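Local coordinates for protein inositol 2-dehydrogenase (Sinorhizobium meliloti, PDB 4HKT) that catalyses the NAD-dependent oxidation of myo-inositol to scyllo-inosose (2-keto-myo-inositol), the first step of myo-inositol degradation, at residues F6-A11 with V17-V22; A28-V33 with E42-A47; E51-D56 with A62-V67; V67-P72 with D78-F83; G87-C92 with E289-A294. All blocks are in the same frame, centred on the assembly; numbering follows the deposited sequence.

How the contacts relate
From the N terminus, helix 13-24 folds back onto strand 4-9 in contact 1, closing the first strand-turn-helix of the Rossmann domain. Contact 2 repeats this with strand 28-34 and helix 38-48, and contact 3 closes the short excursion through helix 55-60 with a salt bridge. Contact 4 takes up strand 66-69, sharing Val-67 with contact 3, and packs helix 76-85 on it. These four closures follow one another without nesting or crossing. Contact 5 opens after they have closed and spans nearly 200 residues, bringing helix 281-297 back onto strand 89-93. All five reach the same parallel sheet, and Phe-6 of contact 1 meets Phe-291 of contact 5.

Contact 1 (F6-A11 with V17-V22); sequences FGLLGA and VHAKAV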
# COMPACT_ATOMS: atom_id res chain seq x y z
N PHE B 6 7.72 36.66 -20.39
CA PHE B 6 7.76 35.47 -21.22
C PHE B 6 6.97 35.63 -22.52
O PHE B 6 5.84 36.13 -22.53
CB PHE B 6 7.14 34.28 -20.46
CG PHE B 6 8.05 33.68 -19.42
CD1 PHE B 6 8.74 32.49 -19.68
CD2 PHE B 6 8.21 34.28 -18.19
CE1 PHE B 6 9.57 31.94 -18.73
CE2 PHE B 6 9.04 33.73 -17.22
CZ PHE B 6 9.72 32.55 -17.49
N GLY B 7 7.55 35.15 -23.60
CA GLY B 7 6.82 34.89 -24.82
C GLY B 7 6.68 33.39 -24.92
O GLY B 7 7.65 32.67 -24.69
N LEU B 8 5.48 32.93 -25.27
CA LEU B 8 5.20 31.51 -25.50
C LEU B 8 5.05 31.29 -26.99
O LEU B 8 4.30 32.01 -27.65
CB LEU B 8 3.90 31.09 -24.79
CG LEU B 8 3.34 29.69 -25.06
CD1 LEU B 8 4.38 28.62 -24.79
CD2 LEU B 8 2.09 29.42 -24.23
N LEU B 9 5.76 30.30 -27.52
CA LEU B 9 5.68 29.92 -28.91
C LEU B 9 5.11 28.53 -28.98
O LEU B 9 5.73 27.57 -28.52
CB LEU B 9 7.05 29.93 -29.58
CG LEU B 9 7.94 31.12 -29.28
CD1 LEU B 9 9.20 31.02 -30.12
CD2 LEU B 9 7.24 32.44 -29.55
N GLY B 10 3.91 28.44 -29.56
CA GLY B 10 3.18 27.18 -29.64
C GLY B 10 2.05 27.14 -28.63
O GLY B 10 2.27 27.35 -27.43
N ALA B 11 0.85 26.83 -29.10
CA ALA B 11 -0.36 26.88 -28.27
C ALA B 11 -1.12 25.55 -28.19
O ALA B 11 -2.30 25.53 -27.85
CB ALA B 11 -1.28 27.99 -28.77
N VAL B 17 0.11 23.85 -21.01
CA VAL B 17 0.63 23.45 -19.72
C VAL B 17 1.66 24.46 -19.22
O VAL B 17 1.68 24.81 -18.03
CB VAL B 17 1.25 22.04 -19.81
CG1 VAL B 17 2.15 21.77 -18.64
CG2 VAL B 17 0.17 20.97 -19.92
N HIS B 18 2.52 24.93 -20.13
CA HIS B 18 3.48 25.98 -19.79
C HIS B 18 2.85 27.35 -19.55
O HIS B 18 3.29 28.09 -18.70
CB HIS B 18 4.57 26.08 -20.85
CG HIS B 18 5.47 24.90 -20.86
ND1 HIS B 18 6.32 24.62 -19.81
CD2 HIS B 18 5.62 23.89 -21.74
CE1 HIS B 18 6.98 23.51 -20.07
NE2 HIS B 18 6.57 23.04 -21.23
N ALA B 19 1.82 27.68 -20.31
CA ALA B 19 1.05 28.87 -20.07
C ALA B 19 0.58 28.88 -18.61
O ALA B 19 0.77 29.88 -17.87
CB ALA B 19 -0.15 28.92 -21.01
N LYS B 20 -0.01 27.76 -18.19
CA LYS B 20 -0.49 27.61 -16.81
C LYS B 20 0.64 27.78 -15.81
O LYS B 20 0.47 28.44 -14.78
CB LYS B 20 -1.16 26.25 -16.59
CG LYS B 20 -1.56 25.98 -15.14
CD LYS B 20 -2.49 24.79 -14.97
CE LYS B 20 -3.21 24.89 -13.63
NZ LYS B 20 -3.94 23.66 -13.23
N ALA B 21 1.79 27.16 -16.07
CA ALA B 21 2.89 27.20 -15.10
C ALA B 21 3.52 28.59 -15.03
O ALA B 21 3.92 29.04 -13.97
CB ALA B 21 3.94 26.16 -15.42
N VAL B 22 3.63 29.26 -16.18
CA VAL B 22 4.19 30.61 -16.21
C VAL B 22 3.25 31.54 -15.48
O VAL B 22 3.68 32.33 -14.63
CB VAL B 22 4.37 31.13 -17.64
CG1 VAL B 22 4.59 32.64 -17.66
CG2 VAL B 22 5.55 30.43 -18.30
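Phe-6 and Val-22 carry one half of this contact, with both methyls of the valine set against the phenylalanine. CG2 of Val-22 stands over one face of the Phe-6 ring, 4.3 Å from the centroid and 20° off the normal, a CH-pi contact displaced toward the rim. The other branch, CG1 of Val-22, lies 4.0 Å from Phe-6 CD2 and is about as near to CG, so the valine straddles the base of the ring and leaves its far end to other neighbours. On Val-22, CG1 is anti to the backbone N (chi1 164°), which turns both branches to the strand.

Strand 4-9 and helix 13-24 open the first beta-alpha-beta unit of the Rossmann fold, and the turn and the start of the helix carry a GxGxxG-type sequence that begins at Gly-10, consistent with the dinucleotide-binding turn of this family. One helical turn before Val-22, the small side chain of Ala-19 admits Leu-8. The leucine holds CG anti to its own N (chi1 172°), and its CD2 branch reaches to 4.0 Å from Ala-19 CB. No hydrogen bond crosses between the segments; the grip is wholly apolar and buried. Around it, Leu-30 of the neighbouring strand touches both Leu-8 and Val-22, while Phe-291 of helix 281-297 packs against Phe-6. His-18, on the same helix, hydrogen-bonds through NE2 to Glu-93.

Contact 2 (A28-V33 with E42-A47); sequences ARLVAV and EAIAGA. With NA (sodium ion), chain C.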
# COMPACT_ATOMS: atom_id res chain seq x y z
N ALA B 28 6.87 35.80 -12.68
CA ALA B 28 6.81 35.76 -14.14
C ALA B 28 5.50 36.28 -14.66
O ALA B 28 4.48 36.14 -13.99
CB ALA B 28 6.98 34.32 -14.62
N ARG B 29 5.53 36.86 -15.86
CA ARG B 29 4.32 37.30 -16.54
C ARG B 29 4.31 36.78 -17.97
O ARG B 29 5.30 36.91 -18.69
CB ARG B 29 4.22 38.84 -16.58
CG ARG B 29 2.93 39.38 -17.23
CD ARG B 29 2.94 40.90 -17.49
NE ARG B 29 3.34 41.66 -16.30
CZ ARG B 29 4.53 42.22 -16.10
NH1 ARG B 29 5.49 42.15 -17.01
NH2 ARG B 29 4.77 42.88 -14.97
N LEU B 30 3.18 36.24 -18.39
CA LEU B 30 2.98 35.87 -19.77
C LEU B 30 2.51 37.10 -20.55
O LEU B 30 1.42 37.62 -20.32
CB LEU B 30 1.97 34.73 -19.88
CG LEU B 30 1.75 34.22 -21.30
CD1 LEU B 30 3.04 33.66 -21.88
CD2 LEU B 30 0.68 33.15 -21.29
N VAL B 31 3.35 37.54 -21.48
CA VAL B 31 3.15 38.78 -22.25
C VAL B 31 2.59 38.48 -23.64
O VAL B 31 1.68 39.16 -24.09
CB VAL B 31 4.51 39.52 -22.40
CG1 VAL B 31 4.39 40.73 -23.32
CG2 VAL B 31 5.03 39.93 -21.03
N ALA B 32 3.14 37.47 -24.31
CA ALA B 32 2.78 37.19 -25.70
C ALA B 32 2.72 35.71 -26.02
O ALA B 32 3.52 34.93 -25.51
CB ALA B 32 3.75 37.89 -26.63
N VAL B 33 1.74 35.33 -26.83
CA VAL B 33 1.65 33.99 -27.39
C VAL B 33 1.73 34.07 -28.90
O VAL B 33 1.22 35.01 -29.50
CB VAL B 33 0.32 33.32 -27.05
CG1 VAL B 33 0.27 31.89 -27.62
CG2 VAL B 33 0.12 33.30 -25.55
N GLU B 42 -5.04 32.87 -29.92
CA GLU B 42 -6.14 33.67 -29.37
C GLU B 42 -6.72 33.04 -28.11
O GLU B 42 -6.88 33.71 -27.09
CB GLU B 42 -7.24 33.85 -30.43
CG GLU B 42 -6.91 34.86 -31.53
CD GLU B 42 -7.81 34.73 -32.75
OE1 GLU B 42 -9.02 34.45 -32.58
OE2 GLU B 42 -7.32 34.91 -33.89
N ALA B 43 -7.02 31.74 -28.16
CA ALA B 43 -7.55 31.03 -26.99
C ALA B 43 -6.68 31.23 -25.74
O ALA B 43 -7.19 31.47 -24.65
CB ALA B 43 -7.71 29.54 -27.30
N ILE B 44 -5.37 31.14 -25.91
CA ILE B 44 -4.45 31.30 -24.78
C ILE B 44 -4.38 32.76 -24.37
O ILE B 44 -4.35 33.07 -23.19
CB ILE B 44 -3.05 30.71 -25.10
CG1 ILE B 44 -3.16 29.18 -25.22
CG2 ILE B 44 -2.04 31.07 -24.02
CD1 ILE B 44 -1.86 28.46 -25.45
N ALA B 45 -4.33 33.66 -25.35
CA ALA B 45 -4.41 35.10 -25.09
C ALA B 45 -5.71 35.44 -24.36
O ALA B 45 -5.70 36.17 -23.37
CB ALA B 45 -4.33 35.88 -26.39
N GLY B 46 -6.82 34.92 -24.87
CA GLY B 46 -8.12 35.08 -24.23
C GLY B 46 -8.06 34.72 -22.75
O GLY B 46 -8.29 35.57 -21.89
N ALA B 47 -7.70 33.47 -22.47
CA ALA B 47 -7.73 32.93 -21.10
C ALA B 47 -6.74 33.56 -20.11
O ALA B 47 -6.98 33.51 -18.90
CB ALA B 47 -7.54 31.42 -21.13
NA NA C . 2.57 34.91 -13.25
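Val-33 and Ile-44 meet methyl to methyl: CG2 of Val-33 lies 3.5 Å from CG2 of Ile-44, closer than two methyls normally pack. The two side chains cross at about a right angle, and the same valine methyl is 4.1 Å from Ile-44 CB. Both touching branches are set by the first torsions. In Val-33, CG1 is anti to the backbone N (chi1 -178°), leaving CG2 beside that N and directed at the helix; in Ile-44, CG1 lies beside the backbone N (chi1 -68°), which leaves CG2 anti to that N and facing the strand. A looser touch is added by Leu-30, whose CD2 is 4.4 Å from the same Ile-44 methyl.

Further out, Val-33 also packs on Cys-50 and Ile-44 on Ala-11. At the start of the strand, the carbonyl O of Ala-28 binds a sodium ion at 2.4 Å, a site completed by the backbone oxygens of Ser-23 and Asn-25, where helix 13-24 ends and the chain turns to the strand.

Strand 28-33 and helix 42-47 run nearly antiparallel, at 160°, with axes 8.5 Å apart. They belong to the second beta-alpha-beta unit of the Rossmann domain, helix 38-48 bridging strand 28-34 to strand 51-52 next to it in the sheet.

Contact 3 (E51-D56 with A62-V67); sequences EVRTID and ADIDAV
Arg-53 and Asp-63 face each other in an end-on, two-pronged salt bridge at the edge of the Rossmann domain, where the chain leaves strand 51-52 through helix 55-60 and returns to strand 66-69. NH1 of Arg-53 gives a 2.8 Å bond to OD1 of Asp-63, nearly straight at 175°, and NH2 is bonded to OD2 in the same manner. Each carboxylate oxygen uses its syn lone pair, and the guanidinium and carboxylate planes differ by just 10°, so the two groups lie almost in one plane and turning either group would probably strain or break one of the two bonds. The arginine spans the distance because its chain is extended from CG to NE.

Beside this firm grip, Glu-51 completes the network less regularly. Its OE2 accepts from Arg-53 NH2 at 2.8 Å but is approached from 50° above the carboxylate plane, while the bond from Arg-53 NE to Glu-51 OE1 is weak. Two acidic groups therefore flank one guanidinium, which probably offsets the repulsion between them. The apolar contribution is slight, since Ile-64 merely brushes the arginine from the buried side, where Val-31 of the neighbouring strand touches Arg-53, Asp-63 and Ile-64. Glu-51, by contrast, is exposed at the solvent side of the cluster. Its OE2 stands 4.6 Å from OD2 of Asp-63, with NH2 of Arg-53 bonded to both.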
# COMPACT_ATOMS: atom_id res chain seq x y z
N GLU B 51 -1.05 39.09 -25.16
CA GLU B 51 -1.24 39.47 -26.56
C GLU B 51 -0.94 38.31 -27.51
O GLU B 51 -0.13 37.44 -27.21
CB GLU B 51 -0.31 40.63 -26.93
CG GLU B 51 -0.27 41.77 -25.93
CD GLU B 51 0.82 42.78 -26.25
OE1 GLU B 51 0.97 43.13 -27.44
OE2 GLU B 51 1.54 43.22 -25.33
N VAL B 52 -1.58 38.31 -28.67
CA VAL B 52 -1.15 37.41 -29.74
C VAL B 52 -0.16 38.15 -30.62
O VAL B 52 -0.53 39.12 -31.26
CB VAL B 52 -2.35 36.94 -30.59
CG1 VAL B 52 -1.88 36.12 -31.79
CG2 VAL B 52 -3.30 36.14 -29.72
N ARG B 53 1.09 37.69 -30.65
CA ARG B 53 2.10 38.25 -31.57
C ARG B 53 2.62 37.19 -32.53
O ARG B 53 2.29 36.01 -32.42
CB ARG B 53 3.28 38.87 -30.82
CG ARG B 53 2.91 39.99 -29.87
CD ARG B 53 4.13 40.60 -29.21
NE ARG B 53 3.75 41.44 -28.06
CZ ARG B 53 4.61 42.02 -27.23
NH1 ARG B 53 5.92 41.88 -27.37
NH2 ARG B 53 4.16 42.77 -26.22
N THR B 54 3.41 37.63 -33.50
CA THR B 54 4.11 36.71 -34.37
C THR B 54 5.41 36.33 -33.67
O THR B 54 5.79 36.95 -32.67
CB THR B 54 4.44 37.33 -35.73
OG1 THR B 54 5.37 38.40 -35.56
CG2 THR B 54 3.16 37.87 -36.41
N ILE B 55 6.09 35.32 -34.21
CA ILE B 55 7.41 34.90 -33.71
C ILE B 55 8.44 35.98 -33.98
O ILE B 55 9.21 36.36 -33.09
CB ILE B 55 7.83 33.54 -34.30
CG1 ILE B 55 6.88 32.45 -33.76
CG2 ILE B 55 9.30 33.25 -33.98
CD1 ILE B 55 6.94 31.11 -34.46
N ASP B 56 8.45 36.52 -35.20
CA ASP B 56 9.32 37.66 -35.54
C ASP B 56 9.18 38.81 -34.51
O ASP B 56 10.15 39.45 -34.14
CB ASP B 56 9.00 38.21 -36.95
CG ASP B 56 9.57 37.33 -38.09
OD1 ASP B 56 10.32 36.36 -37.83
OD2 ASP B 56 9.26 37.62 -39.27
N ALA B 62 11.60 44.20 -27.19
CA ALA B 62 12.32 44.64 -26.00
C ALA B 62 11.62 44.20 -24.71
O ALA B 62 12.26 44.03 -23.68
CB ALA B 62 12.47 46.16 -26.02
N ASP B 63 10.31 44.01 -24.77
CA ASP B 63 9.55 43.62 -23.59
C ASP B 63 9.38 42.08 -23.42
O ASP B 63 8.39 41.61 -22.84
CB ASP B 63 8.19 44.30 -23.61
CG ASP B 63 7.28 43.73 -24.65
OD1 ASP B 63 7.77 43.23 -25.69
OD2 ASP B 63 6.05 43.80 -24.42
N ILE B 64 10.34 41.31 -23.95
CA ILE B 64 10.40 39.87 -23.72
C ILE B 64 11.80 39.53 -23.19
O ILE B 64 12.80 39.89 -23.80
CB ILE B 64 10.10 39.09 -25.01
CG1 ILE B 64 8.69 39.38 -25.53
CG2 ILE B 64 10.27 37.60 -24.78
CD1 ILE B 64 7.55 38.90 -24.66
N ASP B 65 11.85 38.86 -22.04
CA ASP B 65 13.10 38.41 -21.42
C ASP B 65 13.44 36.94 -21.78
O ASP B 65 14.60 36.55 -21.81
CB ASP B 65 12.99 38.52 -19.90
CG ASP B 65 12.61 39.95 -19.41
OD1 ASP B 65 13.31 40.91 -19.79
OD2 ASP B 65 11.64 40.09 -18.64
N ALA B 66 12.42 36.15 -22.02
CA ALA B 66 12.56 34.72 -22.07
C ALA B 66 11.48 34.17 -22.96
O ALA B 66 10.37 34.74 -23.00
CB ALA B 66 12.43 34.15 -20.67
N VAL B 67 11.79 33.08 -23.66
CA VAL B 67 10.82 32.35 -24.47
C VAL B 67 10.68 30.91 -24.05
O VAL B 67 11.63 30.29 -23.58
CB VAL B 67 11.13 32.37 -26.00
CG1 VAL B 67 10.92 33.76 -26.54
CG2 VAL B 67 12.53 31.88 -26.30

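Contact 4 (V67-P72 with D78-F83); sequences VVICTP and DLIERF. With EDO (1,2-ethanediol), chain U.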
# COMPACT_ATOMS: atom_id res chain seq x y z
N VAL B 67 11.79 33.08 -23.66
CA VAL B 67 10.82 32.35 -24.47
C VAL B 67 10.68 30.91 -24.05
O VAL B 67 11.63 30.29 -23.58
CB VAL B 67 11.13 32.37 -26.00
CG1 VAL B 67 10.92 33.76 -26.54
CG2 VAL B 67 12.53 31.88 -26.30
N VAL B 68 9.46 30.40 -24.23
CA VAL B 68 9.14 29.00 -24.04
C VAL B 68 8.77 28.49 -25.42
O VAL B 68 7.81 28.97 -26.03
CB VAL B 68 7.97 28.84 -23.06
CG1 VAL B 68 7.48 27.41 -23.05
CG2 VAL B 68 8.40 29.27 -21.66
N ILE B 69 9.54 27.52 -25.92
CA ILE B 69 9.33 26.99 -27.27
C ILE B 69 8.60 25.64 -27.16
O ILE B 69 9.18 24.63 -26.68
CB ILE B 69 10.64 26.84 -28.05
CG1 ILE B 69 11.41 28.16 -28.10
CG2 ILE B 69 10.36 26.28 -29.43
CD1 ILE B 69 12.85 28.04 -28.56
N CYS B 70 7.34 25.67 -27.60
CA CYS B 70 6.43 24.54 -27.61
C CYS B 70 5.90 24.31 -29.03
O CYS B 70 4.84 23.75 -29.19
CB CYS B 70 5.24 24.82 -26.68
SG CYS B 70 5.79 25.11 -24.98
N THR B 71 6.62 24.76 -30.04
CA THR B 71 6.22 24.56 -31.43
C THR B 71 6.60 23.15 -31.88
O THR B 71 7.21 22.40 -31.14
CB THR B 71 6.91 25.61 -32.33
OG1 THR B 71 8.29 25.66 -31.98
CG2 THR B 71 6.28 26.99 -32.15
N PRO B 72 6.26 22.78 -33.12
CA PRO B 72 6.66 21.46 -33.57
C PRO B 72 8.17 21.24 -33.52
O PRO B 72 8.95 22.18 -33.66
CB PRO B 72 6.20 21.45 -35.03
CG PRO B 72 5.01 22.35 -35.03
CD PRO B 72 5.40 23.46 -34.11
N ASP B 78 16.33 25.82 -34.84
CA ASP B 78 16.40 27.13 -35.48
C ASP B 78 15.88 28.20 -34.52
O ASP B 78 16.44 29.28 -34.43
CB ASP B 78 15.54 27.12 -36.76
CG ASP B 78 16.20 26.40 -37.91
OD1 ASP B 78 17.39 26.08 -37.83
OD2 ASP B 78 15.51 26.14 -38.93
N LEU B 79 14.81 27.90 -33.82
CA LEU B 79 14.25 28.86 -32.89
C LEU B 79 15.17 29.12 -31.71
O LEU B 79 15.35 30.27 -31.29
CB LEU B 79 12.87 28.44 -32.43
CG LEU B 79 11.78 28.69 -33.46
CD1 LEU B 79 10.50 28.04 -32.98
CD2 LEU B 79 11.56 30.18 -33.74
N ILE B 80 15.83 28.07 -31.21
CA ILE B 80 16.83 28.24 -30.16
C ILE B 80 17.94 29.16 -30.66
O ILE B 80 18.32 30.11 -29.97
CB ILE B 80 17.44 26.89 -29.68
CG1 ILE B 80 16.38 26.04 -28.99
CG2 ILE B 80 18.61 27.15 -28.75
CD1 ILE B 80 16.74 24.55 -28.89
N GLU B 81 18.48 28.92 -31.84
CA GLU B 81 19.57 29.77 -32.36
C GLU B 81 19.13 31.24 -32.52
O GLU B 81 19.87 32.16 -32.17
CB GLU B 81 20.09 29.22 -33.70
CG GLU B 81 20.86 27.94 -33.57
CD GLU B 81 21.27 27.32 -34.89
OE1 GLU B 81 20.64 27.63 -35.93
OE2 GLU B 81 22.20 26.47 -34.89
N ARG B 82 17.93 31.45 -33.05
CA ARG B 82 17.40 32.80 -33.24
C ARG B 82 17.22 33.54 -31.89
O ARG B 82 17.62 34.72 -31.75
CB ARG B 82 16.06 32.74 -33.94
CG ARG B 82 16.09 32.50 -35.45
CD ARG B 82 14.70 32.18 -35.96
NE ARG B 82 13.89 33.38 -35.94
CZ ARG B 82 12.63 33.48 -36.36
NH1 ARG B 82 11.97 32.44 -36.84
NH2 ARG B 82 12.02 34.66 -36.28
N PHE B 83 16.66 32.87 -30.90
CA PHE B 83 16.40 33.56 -29.65
C PHE B 83 17.67 33.74 -28.84
O PHE B 83 17.81 34.75 -28.10
CB PHE B 83 15.21 32.94 -28.90
CG PHE B 83 13.90 33.34 -29.47
CD1 PHE B 83 13.23 34.46 -28.99
CD2 PHE B 83 13.35 32.67 -30.54
CE1 PHE B 83 12.03 34.86 -29.54
CE2 PHE B 83 12.14 33.05 -31.08
CZ PHE B 83 11.48 34.16 -30.58
C1 EDO U . 17.66 30.43 -37.95
O1 EDO U . 17.81 31.84 -38.17
C2 EDO U . 18.68 29.91 -36.95
O2 EDO U . 20.04 29.95 -37.43
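Val-67 presses both methyls onto one face of the Phe-83 ring, toward the rim on the CD1 side. Its CG1 sits 3.4 Å from both CE1 and CD1 of Phe-83, while CG2 lies 3.7 Å from Phe-83 CG, nearer the root of the ring, so that the forked valine spans one side of the aromatic plate. The two side chains cross at about a right angle. CG of Phe-83 is anti to its carbonyl carbon (chi1 -77°), which lays the ring across the end of the valine.

The next bump is Ile-69, two residues along the strand. Its CD1 enters the hollow between Leu-79 and Ile-80, 3.9 Å from Leu-79 CB and 4.1 Å from Ile-80 CG1. Strand 66-69 and helix 76-85 form a strand-helix step of the Rossmann fold's beta-alpha-beta succession, their short segments running nearly antiparallel at 170°. Beyond the strand, Thr-71 and Leu-79 meet tip to tip, OG1 of Thr-71 lying 3.4 Å from Leu-79 CD1; the hydroxyl finds its polar partner in Thr-75. Replacing Phe-83 with an alanine would probably open a gap beneath both Val-67 methyls and leave them without the ring surface they rest on. Helix 55-60 covers this region further, with Ile-58 against Val-67 and Phe-83 and Ile-55 against Leu-79. On the outer side of the helix, a 1,2-ethanediol molecule hydrogen-bonds through O2 to Glu-81 OE1.

Contact 5 (G87-C92 with E289-A294); sequences GKAIFC and ESFIAA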
# COMPACT_ATOMS: atom_id res chain seq x y z
N GLY B 87 19.23 37.43 -27.65
CA GLY B 87 19.45 37.69 -26.23
C GLY B 87 18.32 37.26 -25.30
O GLY B 87 18.29 37.69 -24.17
N LYS B 88 17.39 36.43 -25.76
CA LYS B 88 16.34 35.93 -24.87
C LYS B 88 16.88 34.70 -24.14
O LYS B 88 17.73 33.99 -24.70
CB LYS B 88 15.08 35.54 -25.64
CG LYS B 88 14.06 36.66 -25.86
CD LYS B 88 14.52 37.73 -26.82
CE LYS B 88 13.36 38.68 -27.11
NZ LYS B 88 13.78 39.96 -27.74
N ALA B 89 16.43 34.47 -22.90
CA ALA B 89 16.63 33.16 -22.26
C ALA B 89 15.63 32.21 -22.91
O ALA B 89 14.54 32.62 -23.29
CB ALA B 89 16.40 33.25 -20.74
N ILE B 90 15.99 30.93 -23.00
CA ILE B 90 15.23 29.97 -23.79
C ILE B 90 14.93 28.70 -22.99
O ILE B 90 15.82 28.04 -22.45
CB ILE B 90 16.02 29.55 -25.04
CG1 ILE B 90 16.45 30.76 -25.86
CG2 ILE B 90 15.23 28.61 -25.91
CD1 ILE B 90 17.86 30.62 -26.38
N PHE B 91 13.67 28.38 -22.93
CA PHE B 91 13.25 27.09 -22.46
C PHE B 91 12.68 26.38 -23.69
O PHE B 91 11.73 26.88 -24.30
CB PHE B 91 12.17 27.21 -21.39
CG PHE B 91 11.61 25.90 -20.98
CD1 PHE B 91 12.16 25.20 -19.91
CD2 PHE B 91 10.60 25.32 -21.71
CE1 PHE B 91 11.69 23.95 -19.58
CE2 PHE B 91 10.12 24.07 -21.39
CZ PHE B 91 10.67 23.38 -20.32
N CYS B 92 13.21 25.21 -24.02
CA CYS B 92 12.72 24.49 -25.17
C CYS B 92 12.23 23.08 -24.84
O CYS B 92 12.96 22.30 -24.28
CB CYS B 92 13.81 24.42 -26.24
SG CYS B 92 13.15 23.89 -27.84
N GLU B 289 10.04 27.63 -12.24
CA GLU B 289 10.72 28.22 -11.09
C GLU B 289 12.23 28.09 -11.20
O GLU B 289 12.95 29.07 -11.01
CB GLU B 289 10.22 27.60 -9.78
CG GLU B 289 10.83 28.18 -8.51
CD GLU B 289 10.37 27.41 -7.27
OE1 GLU B 289 9.19 27.01 -7.19
OE2 GLU B 289 11.21 27.17 -6.39
N SER B 290 12.71 26.91 -11.52
CA SER B 290 14.16 26.70 -11.71
C SER B 290 14.71 27.54 -12.90
O SER B 290 15.83 28.04 -12.86
CB SER B 290 14.43 25.22 -11.93
OG SER B 290 15.79 25.02 -12.11
N PHE B 291 13.91 27.69 -13.93
CA PHE B 291 14.34 28.44 -15.11
C PHE B 291 14.56 29.91 -14.73
O PHE B 291 15.57 30.52 -15.04
CB PHE B 291 13.27 28.31 -16.19
CG PHE B 291 13.60 29.00 -17.47
CD1 PHE B 291 14.81 28.79 -18.10
CD2 PHE B 291 12.68 29.81 -18.07
CE1 PHE B 291 15.11 29.42 -19.29
CE2 PHE B 291 12.98 30.45 -19.25
CZ PHE B 291 14.19 30.23 -19.87
N ILE B 292 13.61 30.44 -14.00
CA ILE B 292 13.70 31.81 -13.50
C ILE B 292 14.89 31.99 -12.56
O ILE B 292 15.59 33.02 -12.62
CB ILE B 292 12.38 32.20 -12.83
CG1 ILE B 292 11.32 32.33 -13.91
CG2 ILE B 292 12.52 33.47 -12.03
CD1 ILE B 292 9.91 32.39 -13.39
N ALA B 293 15.14 30.99 -11.73
CA ALA B 293 16.26 31.07 -10.83
C ALA B 293 17.53 31.16 -11.63
O ALA B 293 18.48 31.86 -11.25
CB ALA B 293 16.28 29.85 -9.90
N ALA B 294 17.56 30.43 -12.73
CA ALA B 294 18.70 30.45 -13.64
C ALA B 294 18.87 31.82 -14.24
O ALA B 294 19.98 32.29 -14.38
CB ALA B 294 18.51 29.43 -14.75
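Phe-291 lays one ring face against CB of Phe-91, which stands 4.0 Å from the ring centroid and 15° off its normal. This CH-pi contact is shifted toward the rim, since the methylene is nearest the far end of the ring, 3.9 Å from Phe-291 CZ. The Phe-291 side chain is extended from the helix, with CG anti to the backbone N (chi1 -179°), and points the ring edge, in plane, at Ala-89 C and Ile-90 N of the strand backbone. There CZ of Phe-291 comes within 3.6 Å of the Phe-91 N, and CE1 lies 3.5 Å from the carbonyl O of Ile-90. Ala-89 supplies a small methyl, its CB 3.8 Å from the same CZ, so the strand receives the ring across three successive residues.

Phe-91 starts out toward the helix from its CB, but its own ring then leads away, to meet His-18. Ala-66 and Met-118, on the strands flanking 89-93, also touch Phe-291. A serine in place of Phe-291 would probably leave Ala-89 and Phe-91 facing a gap and deprive the helix of its main hold on this strand. The axes of strand 89-92 and helix 289-294 pass 9.9 Å apart at 156°. A helix from late in the chain thus returns to pack on the parallel sheet of the NAD-binding Rossmann domain of this Gfo/Idh/MocA family member.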